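Local coordinates for protein porin (Acinetobacter baumannii AB307-0294, PDB 5DL7) that probably forms a beta-barrel porin channel in the outer membrane for the passage of small solutes, possibly including vanillate, at residues A[59-64]-A[114-119]; A[121-126]-A[148-153]; A[132-137]-A[198-203]; A[194-199]-A[218-223]. All coordinates share one frame; numbering follows the deposited sequence.

Contact 1. Residues A[59-64]-A[114-119]; sequences SGYTEG and KAKFRK
The ring of Y61 stands between K114 and K116, two lysines that leave strand 105-117 on the same side, and it crosses each of their side chains at about a right angle. K116 lies over one face. Its CB makes a CH-pi contact 3.7 Å from the centroid of the Y61 ring, nearest CE1 and CD1, and its CD and CE continue past CE2 and CD2 on that same face. K114 takes the opposite face, where its CE makes a second CH-pi contact, 4.0 Å from the centroid of the Y61 ring and offset toward the rim. Further back along the same chain, K114 CD comes within 3.4 Å of Y61 OH. Between the lysines, the backbone N of A115 lies in plane at the ring's edge.

CG of K114 sits between the backbone N and the carbonyl carbon (chi1 64°). From there the chain is extended, and NZ goes past the ring to S59, giving S59 O a hydrogen bond of 2.7 Å from a position tilted 29° out of the carbonyl plane. NZ also has a salt bridge to D71. Its cation-pi contact with Y61 is off-centre, with NZ 4.8 Å from the ring centroid, while Y61 OH is hydrogen-bonded to E121.

K114 thus uses its shaft and its tip differently: the methylenes pack on the tyrosine, and the ammonium is shared by a loop carbonyl, a carboxylate and, more remotely, the pi cloud. The D71 carboxylate and the carbonyl dipole of S59 probably stabilise its positive charge, and the loop after strand 46-58 is tied to strand 105-117 by both aromatic and polar contacts.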
# COMPACT_ATOMS: atom_id res chain seq x y z
N SER A 59 12.07 -20.86 3.08
CA SER A 59 12.50 -22.20 2.95
C SER A 59 11.25 -23.04 2.50
O SER A 59 10.16 -22.58 2.49
CB SER A 59 13.07 -22.83 4.18
OG SER A 59 11.94 -23.01 5.04
N GLY A 60 11.51 -24.23 1.97
CA GLY A 60 10.41 -25.21 1.84
C GLY A 60 10.21 -25.84 3.22
O GLY A 60 10.76 -25.38 4.25
N TYR A 61 9.52 -26.97 3.23
CA TYR A 61 9.12 -27.63 4.45
C TYR A 61 9.80 -28.91 4.67
O TYR A 61 10.06 -29.68 3.71
CB TYR A 61 7.55 -27.72 4.39
CG TYR A 61 6.83 -26.48 4.60
CD1 TYR A 61 6.52 -26.05 5.92
CD2 TYR A 61 6.36 -25.68 3.55
CE1 TYR A 61 5.81 -24.96 6.16
CE2 TYR A 61 5.61 -24.58 3.77
CZ TYR A 61 5.28 -24.20 5.10
OH TYR A 61 4.55 -23.10 5.30
N THR A 62 10.14 -29.24 5.93
CA THR A 62 10.68 -30.51 6.27
C THR A 62 9.64 -31.67 5.93
O THR A 62 8.43 -31.46 5.86
CB THR A 62 11.25 -30.68 7.77
OG1 THR A 62 10.27 -30.31 8.71
CG2 THR A 62 12.40 -29.75 8.14
N GLU A 63 10.15 -32.90 5.72
CA GLU A 63 9.24 -34.02 5.38
C GLU A 63 8.71 -34.39 6.71
O GLU A 63 9.41 -34.26 7.69
CB GLU A 63 9.95 -35.22 4.69
CG GLU A 63 10.83 -34.93 3.46
CD GLU A 63 10.21 -34.11 2.28
OE1 GLU A 63 9.23 -33.34 2.37
OE2 GLU A 63 10.82 -34.16 1.19
N GLY A 64 7.50 -34.90 6.76
CA GLY A 64 6.92 -35.39 8.02
C GLY A 64 5.45 -35.16 7.81
O GLY A 64 5.10 -34.41 6.88
N LYS A 114 7.45 -21.51 10.47
CA LYS A 114 6.24 -22.02 9.79
C LYS A 114 6.16 -23.47 9.88
O LYS A 114 7.11 -24.24 9.98
CB LYS A 114 6.20 -21.47 8.34
CG LYS A 114 7.30 -21.93 7.50
CD LYS A 114 7.27 -21.17 6.13
CE LYS A 114 8.30 -21.98 5.32
NZ LYS A 114 8.46 -21.18 4.07
N ALA A 115 4.89 -23.94 9.91
CA ALA A 115 4.55 -25.33 9.95
C ALA A 115 3.37 -25.66 9.01
O ALA A 115 2.48 -24.84 8.88
CB ALA A 115 4.10 -25.73 11.36
N LYS A 116 3.43 -26.84 8.39
CA LYS A 116 2.45 -27.24 7.43
C LYS A 116 1.94 -28.65 7.69
O LYS A 116 2.71 -29.52 7.94
CB LYS A 116 3.09 -27.15 6.08
CG LYS A 116 2.12 -27.53 5.00
CD LYS A 116 2.52 -26.88 3.73
CE LYS A 116 3.16 -27.85 2.83
NZ LYS A 116 2.62 -27.40 1.53
N PHE A 117 0.63 -28.77 7.63
CA PHE A 117 -0.08 -30.03 7.67
C PHE A 117 -1.05 -30.06 6.50
O PHE A 117 -1.91 -29.22 6.41
CB PHE A 117 -0.89 -30.13 9.00
CG PHE A 117 -1.74 -31.37 9.10
CD1 PHE A 117 -1.13 -32.59 9.13
CD2 PHE A 117 -3.13 -31.29 9.16
CE1 PHE A 117 -1.84 -33.79 9.18
CE2 PHE A 117 -3.87 -32.48 9.26
CZ PHE A 117 -3.22 -33.71 9.23
N ARG A 118 -0.93 -31.06 5.61
CA ARG A 118 -1.62 -30.96 4.34
C ARG A 118 -1.55 -29.63 3.66
O ARG A 118 -0.45 -29.14 3.39
CB ARG A 118 -3.02 -31.42 4.58
CG ARG A 118 -3.07 -32.83 5.07
CD ARG A 118 -4.43 -33.18 5.65
NE ARG A 118 -5.45 -33.14 4.59
CZ ARG A 118 -5.80 -34.19 3.82
NH1 ARG A 118 -5.24 -35.39 3.93
NH2 ARG A 118 -6.75 -34.03 2.92
N LYS A 119 -2.68 -28.91 3.40
CA LYS A 119 -2.54 -27.65 2.70
C LYS A 119 -2.90 -26.47 3.69
O LYS A 119 -3.45 -25.43 3.29
CB LYS A 119 -3.36 -27.54 1.41
CG LYS A 119 -3.16 -28.71 0.40
CD LYS A 119 -4.07 -28.35 -0.80
CE LYS A 119 -4.19 -29.33 -1.91
NZ LYS A 119 -2.89 -29.25 -2.61

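Contact 2. Residues A[121-126]-A[148-153]; sequences ELFVGD and GIRFVS. With C8E ((hydroxyethyloxy)tri(ethyloxy)octane), chain J.
R150 and F123 lie side by side across neighbouring strands, their side chains pointing the same way. R150 CB starts level with the phenylalanine, 4.1 Å from F123 CB. With CG anti to the backbone N (chi1 -180°) and the chain extended as far as NE, the arginine climbs beside the ring: CG skirts F123 CD1, and CD approaches F123 CD1 to 3.8 Å. At the tip NH1 reaches over a face of the ring, 4.0 Å from F123 CE1, with the guanidinium and ring planes 30° apart. NH2 points on to a salt bridge with E162 of strand 159-170, and V152 CG2 lies 3.3 Å above the guanidinium plane, toward its rim.

The other face of the sheet is apolar. There L122 CD1 meets I149 CG2 at 3.6 Å, and V124 CG2 packs beside I149 CG1. F151 shares this face with them.

Between the two faces, E121 with V152, F123 with R150 and G125 with G148 each exchange two backbone hydrogen bonds. Both strands turn a corner at the glycine pair, where a bound detergent molecule, C8E, passes with its O18 3.5 Å from G125 CA.

The strands run antiparallel, 167° apart and 4.7 Å between axes, with side chains alternating between the two faces: a regular antiparallel strand pair in a porin's beta-barrel wall, whose apolar L122 and F151 probably face the membrane.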
# COMPACT_ATOMS: atom_id res chain seq x y z
N GLU A 121 -1.25 -23.96 6.66
CA GLU A 121 0.07 -23.48 7.11
C GLU A 121 -0.09 -22.45 8.23
O GLU A 121 -1.06 -21.69 8.24
CB GLU A 121 0.75 -22.80 5.98
CG GLU A 121 1.15 -23.68 4.85
CD GLU A 121 1.56 -22.92 3.61
OE1 GLU A 121 2.79 -22.67 3.47
OE2 GLU A 121 0.60 -22.40 2.98
N LEU A 122 0.78 -22.56 9.25
CA LEU A 122 0.76 -21.69 10.39
C LEU A 122 2.16 -20.95 10.35
O LEU A 122 3.18 -21.59 10.18
CB LEU A 122 0.61 -22.53 11.63
CG LEU A 122 0.63 -21.73 12.98
CD1 LEU A 122 -0.51 -20.82 13.00
CD2 LEU A 122 0.65 -22.66 14.20
N PHE A 123 2.14 -19.66 10.56
CA PHE A 123 3.32 -18.78 10.54
C PHE A 123 3.34 -17.97 11.83
O PHE A 123 2.27 -17.51 12.21
CB PHE A 123 3.30 -17.78 9.42
CG PHE A 123 3.16 -18.39 8.03
CD1 PHE A 123 1.87 -18.71 7.51
CD2 PHE A 123 4.26 -18.48 7.19
CE1 PHE A 123 1.70 -19.30 6.22
CE2 PHE A 123 4.12 -19.07 5.87
CZ PHE A 123 2.83 -19.47 5.43
N VAL A 124 4.51 -17.96 12.56
CA VAL A 124 4.60 -17.28 13.80
C VAL A 124 5.84 -16.39 13.70
O VAL A 124 6.94 -16.89 13.38
CB VAL A 124 4.76 -18.30 14.96
CG1 VAL A 124 4.98 -17.46 16.24
CG2 VAL A 124 3.51 -19.17 15.06
N GLY A 125 5.67 -15.13 13.99
CA GLY A 125 6.81 -14.18 13.99
C GLY A 125 6.52 -12.97 13.24
O GLY A 125 5.48 -12.33 13.39
N ASP A 126 7.47 -12.59 12.38
CA ASP A 126 7.41 -11.40 11.61
C ASP A 126 6.59 -11.71 10.31
O ASP A 126 6.82 -12.80 9.81
CB ASP A 126 8.76 -10.90 11.23
CG ASP A 126 9.63 -10.25 12.65
OD1 ASP A 126 9.22 -9.08 13.29
OD2 ASP A 126 10.61 -10.98 13.10
N GLY A 148 3.15 -11.49 14.96
CA GLY A 148 2.01 -12.30 15.46
C GLY A 148 1.98 -13.65 14.81
O GLY A 148 3.03 -14.30 14.58
N ILE A 149 0.74 -14.07 14.50
CA ILE A 149 0.45 -15.41 13.96
C ILE A 149 -0.46 -15.18 12.74
O ILE A 149 -1.33 -14.29 12.63
CB ILE A 149 -0.31 -16.20 15.00
CG1 ILE A 149 0.64 -16.45 16.19
CG2 ILE A 149 -0.73 -17.51 14.41
CD1 ILE A 149 -0.23 -16.64 17.44
N ARG A 150 -0.14 -16.03 11.75
CA ARG A 150 -0.94 -16.07 10.48
C ARG A 150 -1.27 -17.55 10.28
O ARG A 150 -0.47 -18.41 10.39
CB ARG A 150 -0.14 -15.57 9.28
CG ARG A 150 -0.86 -15.55 7.88
CD ARG A 150 0.12 -15.43 6.75
NE ARG A 150 -0.63 -15.24 5.51
CZ ARG A 150 -0.16 -15.60 4.29
NH1 ARG A 150 1.02 -16.00 4.15
NH2 ARG A 150 -0.95 -15.47 3.24
N PHE A 151 -2.51 -17.80 9.89
CA PHE A 151 -2.93 -19.17 9.50
C PHE A 151 -3.57 -19.05 8.09
O PHE A 151 -4.31 -18.11 7.76
CB PHE A 151 -3.98 -19.69 10.42
CG PHE A 151 -4.52 -21.08 9.96
CD1 PHE A 151 -3.84 -22.16 10.23
CD2 PHE A 151 -5.76 -21.12 9.19
CE1 PHE A 151 -4.26 -23.44 9.79
CE2 PHE A 151 -6.21 -22.38 8.76
CZ PHE A 151 -5.45 -23.50 9.07
N VAL A 152 -3.20 -20.05 7.25
CA VAL A 152 -3.65 -20.02 5.85
C VAL A 152 -4.06 -21.47 5.56
O VAL A 152 -3.36 -22.45 5.90
CB VAL A 152 -2.64 -19.66 4.81
CG1 VAL A 152 -3.23 -19.72 3.41
CG2 VAL A 152 -2.25 -18.29 4.97
N SER A 153 -5.31 -21.66 5.00
CA SER A 153 -5.70 -23.05 4.55
C SER A 153 -6.02 -22.94 3.08
O SER A 153 -6.85 -22.14 2.64
CB SER A 153 -6.87 -23.62 5.27
OG SER A 153 -7.17 -24.91 4.78
C10 C8E J . 1.57 -13.41 19.24
C11 C8E J . 3.03 -12.91 19.06
O12 C8E J . 3.92 -14.00 18.73
C13 C8E J . 5.08 -13.77 17.85
C14 C8E J . 6.32 -12.98 18.37
O15 C8E J . 7.34 -13.15 17.34
C16 C8E J . 8.69 -12.70 17.38
C17 C8E J . 9.57 -13.09 16.15
O18 C8E J . 9.43 -14.50 16.29
C19 C8E J . 10.05 -15.29 15.32
C20 C8E J . 9.56 -16.68 15.77
O21 C8E J . 10.36 -17.62 15.10

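Contact 3. Residues A[132-137]-A[198-203]; sequences PTIFSS and FYTLGG
F198 brings its ring to both T133 and I134. The closest approach is at the ring's far end, where F198 CZ comes 3.3 Å from T133 O. The side chains of I134 and F198 slide past each other in opposite directions: I134 CG2 packs 3.8 Å from F198 CE1, while I134 CG1, anti to the backbone N (chi1 -178°), carries CD1 to 3.9 Å from F198 CD1. I134 CG2 also touches T200 CG2 at 3.7 Å.

T133 supplies the polar part. Its OG1 donates a hydrogen bond of 2.8 Å to T200 OG1. T200 OG1 is in turn hydrogen-bonded to H216 O, so a short relay of hydroxyls leads from T133 to the backbone of the next strand and satisfies polar atoms that are buried.

The 132-137 segment follows strand 126-131 and rests on the wall of the barrel at strand 198-206, consistent with the inward-folded loop of porins. On one flank V166 of strand 159-170 touches both I134 and F198; on the other, A217 of strand 210-219 packs on F198 and T200, and L296 from a distant loop also reaches I134 and F198.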
# COMPACT_ATOMS: atom_id res chain seq x y z
N PRO A 132 -7.14 -6.69 2.54
CA PRO A 132 -7.73 -5.34 2.61
C PRO A 132 -7.95 -4.73 3.96
O PRO A 132 -7.99 -3.54 4.14
CB PRO A 132 -9.13 -5.52 1.91
CG PRO A 132 -9.00 -6.83 1.24
CD PRO A 132 -7.93 -7.70 1.84
N THR A 133 -8.03 -5.60 5.02
CA THR A 133 -8.11 -5.16 6.39
C THR A 133 -6.71 -4.89 7.05
O THR A 133 -6.71 -4.35 8.10
CB THR A 133 -8.82 -6.23 7.20
OG1 THR A 133 -8.28 -7.49 6.92
CG2 THR A 133 -10.37 -6.16 6.77
N ILE A 134 -5.64 -5.33 6.39
CA ILE A 134 -4.26 -5.23 6.94
C ILE A 134 -3.35 -5.49 5.76
O ILE A 134 -3.05 -6.60 5.40
CB ILE A 134 -4.04 -6.12 8.18
CG1 ILE A 134 -2.56 -5.93 8.74
CG2 ILE A 134 -4.42 -7.56 7.99
CD1 ILE A 134 -2.28 -6.53 10.04
N PHE A 135 -2.87 -4.38 5.22
CA PHE A 135 -2.02 -4.48 4.04
C PHE A 135 -0.72 -3.74 4.27
O PHE A 135 -0.64 -2.53 4.42
CB PHE A 135 -2.77 -3.83 2.83
CG PHE A 135 -2.17 -4.25 1.50
CD1 PHE A 135 -1.06 -3.56 1.02
CD2 PHE A 135 -2.63 -5.26 0.78
CE1 PHE A 135 -0.47 -3.87 -0.20
CE2 PHE A 135 -1.94 -5.66 -0.42
CZ PHE A 135 -0.88 -4.95 -0.84
N SER A 136 0.37 -4.54 4.32
CA SER A 136 1.69 -3.92 4.57
C SER A 136 2.00 -2.87 3.47
O SER A 136 1.98 -3.16 2.28
CB SER A 136 2.72 -4.99 4.44
OG SER A 136 4.06 -4.48 4.15
N SER A 137 2.32 -1.71 3.90
CA SER A 137 2.74 -0.69 2.93
C SER A 137 4.05 -1.04 2.23
O SER A 137 5.09 -1.22 2.85
CB SER A 137 2.91 0.69 3.59
OG SER A 137 3.34 1.65 2.66
N PHE A 198 -4.82 -6.82 17.14
CA PHE A 198 -5.60 -6.69 15.93
C PHE A 198 -5.79 -8.16 15.46
O PHE A 198 -4.83 -8.95 15.44
CB PHE A 198 -4.89 -5.89 14.90
CG PHE A 198 -5.56 -5.85 13.55
CD1 PHE A 198 -5.19 -6.81 12.63
CD2 PHE A 198 -6.58 -4.97 13.18
CE1 PHE A 198 -5.89 -6.92 11.42
CE2 PHE A 198 -7.14 -4.98 11.87
CZ PHE A 198 -6.78 -5.97 10.99
N TYR A 199 -6.99 -8.46 15.04
CA TYR A 199 -7.19 -9.74 14.36
C TYR A 199 -8.09 -9.56 13.13
O TYR A 199 -8.91 -8.61 13.02
CB TYR A 199 -7.74 -10.76 15.25
CG TYR A 199 -9.15 -10.75 15.50
CD1 TYR A 199 -10.04 -11.47 14.70
CD2 TYR A 199 -9.70 -10.14 16.59
CE1 TYR A 199 -11.42 -11.32 14.81
CE2 TYR A 199 -11.12 -10.07 16.73
CZ TYR A 199 -11.97 -10.66 15.86
OH TYR A 199 -13.38 -10.50 15.99
N THR A 200 -7.83 -10.46 12.15
CA THR A 200 -8.68 -10.47 10.94
C THR A 200 -8.79 -11.94 10.46
O THR A 200 -7.86 -12.72 10.66
CB THR A 200 -8.19 -9.51 9.82
OG1 THR A 200 -9.19 -9.34 8.80
CG2 THR A 200 -6.91 -9.94 9.29
N LEU A 201 -9.95 -12.25 9.89
CA LEU A 201 -10.10 -13.54 9.24
C LEU A 201 -11.10 -13.44 8.06
O LEU A 201 -11.95 -12.58 7.97
CB LEU A 201 -10.51 -14.58 10.22
CG LEU A 201 -11.87 -14.64 10.66
CD1 LEU A 201 -12.03 -15.86 11.62
CD2 LEU A 201 -12.24 -13.36 11.43
N GLY A 202 -10.88 -14.32 7.07
CA GLY A 202 -11.83 -14.36 5.97
C GLY A 202 -11.29 -15.27 4.88
O GLY A 202 -10.51 -16.21 5.11
N GLY A 203 -11.71 -14.99 3.72
CA GLY A 203 -11.36 -15.84 2.60
C GLY A 203 -11.41 -15.16 1.24
O GLY A 203 -12.04 -14.14 1.05

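Contact 4. Residues A[194-199]-A[218-223]; sequences TTDSFY and ELKDIY
F198 and L219 form a non-hydrogen-bonded antiparallel pair, Y199 and E218 the hydrogen-bonded pair next to it, and K220 N extends the ladder by one bond of 3.0 Å to S197 O. On the F198 side, L219 CB comes in plane to the edge of the phenylalanine ring, 3.9 Å from F198 CD2. On the other face Y199 crosses E218 obliquely, its CE2 3.5 Å from E218 CB and its ring 63° from the carboxylate plane; the phenol OH goes to H216 instead.

This is the open end of the beta hairpin made by strands 198-206 and 210-219. Just beyond it I222 and Y223 both face L219 in a classic beta bulge, L219 O accepting from both of their N-H groups, and the Y223 ring lies with one face over L219 CB.

T195 and D196 hold the chain that leads into the hairpin. T195 OG1 donates to K220 O at 2.6 Å, arriving 42° above the carbonyl plane, and T195 CG2 packs 3.5 Å from L219 CD1. K220 runs extended as far as CE, then bends at chi4 (-147°) to bring NZ into a salt bridge with D196 OD1 at 3.1 Å, on the syn lone pair of that oxygen.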
# COMPACT_ATOMS: atom_id res chain seq x y z
N THR A 194 -3.26 3.82 19.87
CA THR A 194 -2.65 2.51 19.76
C THR A 194 -3.42 1.57 20.69
O THR A 194 -4.12 1.94 21.65
CB THR A 194 -1.17 2.47 20.05
OG1 THR A 194 -1.04 2.89 21.41
CG2 THR A 194 -0.33 3.37 19.16
N THR A 195 -3.17 0.30 20.49
CA THR A 195 -3.82 -0.74 21.27
C THR A 195 -3.02 -2.02 21.30
O THR A 195 -1.97 -2.09 20.68
CB THR A 195 -5.31 -0.95 20.68
OG1 THR A 195 -6.09 -1.70 21.60
CG2 THR A 195 -5.23 -1.61 19.34
N ASP A 196 -3.50 -3.04 21.95
CA ASP A 196 -2.62 -4.13 22.00
C ASP A 196 -2.84 -5.28 21.09
O ASP A 196 -2.14 -6.32 21.26
CB ASP A 196 -2.42 -4.62 23.30
CG ASP A 196 -3.61 -4.98 23.92
OD1 ASP A 196 -4.59 -5.29 23.31
OD2 ASP A 196 -3.57 -4.76 25.19
N SER A 197 -3.89 -5.24 20.30
CA SER A 197 -4.05 -6.33 19.36
C SER A 197 -5.00 -6.04 18.23
O SER A 197 -5.84 -5.17 18.30
CB SER A 197 -4.36 -7.60 20.13
OG SER A 197 -5.71 -7.58 20.44
N PHE A 198 -4.82 -6.82 17.14
CA PHE A 198 -5.60 -6.69 15.93
C PHE A 198 -5.79 -8.16 15.46
O PHE A 198 -4.83 -8.95 15.44
CB PHE A 198 -4.89 -5.89 14.90
CG PHE A 198 -5.56 -5.85 13.55
CD1 PHE A 198 -5.19 -6.81 12.63
CD2 PHE A 198 -6.58 -4.97 13.18
CE1 PHE A 198 -5.89 -6.92 11.42
CE2 PHE A 198 -7.14 -4.98 11.87
CZ PHE A 198 -6.78 -5.97 10.99
N TYR A 199 -6.99 -8.46 15.04
CA TYR A 199 -7.19 -9.74 14.36
C TYR A 199 -8.09 -9.56 13.13
O TYR A 199 -8.91 -8.61 13.02
CB TYR A 199 -7.74 -10.76 15.25
CG TYR A 199 -9.15 -10.75 15.50
CD1 TYR A 199 -10.04 -11.47 14.70
CD2 TYR A 199 -9.70 -10.14 16.59
CE1 TYR A 199 -11.42 -11.32 14.81
CE2 TYR A 199 -11.12 -10.07 16.73
CZ TYR A 199 -11.97 -10.66 15.86
OH TYR A 199 -13.38 -10.50 15.99
N GLU A 218 -10.96 -6.73 13.69
CA GLU A 218 -11.14 -5.96 14.92
C GLU A 218 -9.77 -5.43 15.32
O GLU A 218 -8.89 -6.20 15.68
CB GLU A 218 -11.82 -6.74 16.00
CG GLU A 218 -11.98 -5.88 17.25
CD GLU A 218 -12.58 -6.66 18.42
OE1 GLU A 218 -13.66 -7.16 18.25
OE2 GLU A 218 -11.87 -6.93 19.35
N LEU A 219 -9.71 -4.08 15.47
CA LEU A 219 -8.54 -3.43 16.16
C LEU A 219 -9.07 -3.08 17.55
O LEU A 219 -10.00 -2.24 17.69
CB LEU A 219 -8.18 -2.17 15.40
CG LEU A 219 -7.05 -1.32 15.90
CD1 LEU A 219 -5.75 -2.13 15.88
CD2 LEU A 219 -6.89 -0.07 15.10
N LYS A 220 -8.51 -3.77 18.53
CA LYS A 220 -9.13 -3.89 19.89
C LYS A 220 -9.35 -2.47 20.46
O LYS A 220 -8.43 -1.63 20.45
CB LYS A 220 -8.22 -4.63 20.81
CG LYS A 220 -8.87 -4.81 22.20
CD LYS A 220 -7.92 -5.59 23.02
CE LYS A 220 -8.37 -5.75 24.48
NZ LYS A 220 -7.02 -5.75 25.14
N ASP A 221 -10.58 -2.15 20.88
CA ASP A 221 -10.99 -0.87 21.54
C ASP A 221 -10.91 0.29 20.60
O ASP A 221 -10.95 1.46 21.05
CB ASP A 221 -10.10 -0.71 22.80
CG ASP A 221 -10.48 -1.60 23.89
OD1 ASP A 221 -11.65 -1.81 24.16
OD2 ASP A 221 -9.54 -2.08 24.58
N ILE A 222 -10.82 0.09 19.28
CA ILE A 222 -10.76 1.10 18.28
C ILE A 222 -11.85 0.96 17.24
O ILE A 222 -12.76 1.74 17.20
CB ILE A 222 -9.38 1.33 17.65
CG1 ILE A 222 -8.33 1.60 18.81
CG2 ILE A 222 -9.43 2.49 16.71
CD1 ILE A 222 -6.94 1.80 18.27
N TYR A 223 -11.78 -0.09 16.45
CA TYR A 223 -12.83 -0.29 15.40
C TYR A 223 -13.00 -1.78 15.08
O TYR A 223 -12.04 -2.56 15.25
CB TYR A 223 -12.65 0.52 14.18
CG TYR A 223 -11.48 0.18 13.32
CD1 TYR A 223 -11.54 -0.97 12.49
CD2 TYR A 223 -10.31 0.87 13.25
CE1 TYR A 223 -10.46 -1.28 11.68
CE2 TYR A 223 -9.25 0.58 12.41
CZ TYR A 223 -9.23 -0.51 11.65
OH TYR A 223 -8.21 -0.91 10.84

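Overall arrangement
All four contacts involve the barrel wall; 1 and 2 lie in series along the chain, whereas the segments of 2 and 3 alternate. Contacts 1 and 2, with centres 12 Å apart, touch directly: Y61 OH and E121 OE1 are 2.6 Å apart, and strands 105-117 and 120-124 are neighbours in the sheet. Contact 3 lies about 13 Å from contact 2, centre to centre, without touching it. Contacts 3 and 4 are 12 Å apart between centres and share F198 and Y199, so strand 198-206 meets the 132-137 segment and its hairpin partner at once. Contact 4 alone approaches a metal site: the Y223 side chain is about 6 Å from that of the calcium ligand E253 and about 10 Å from a bound calcium ion.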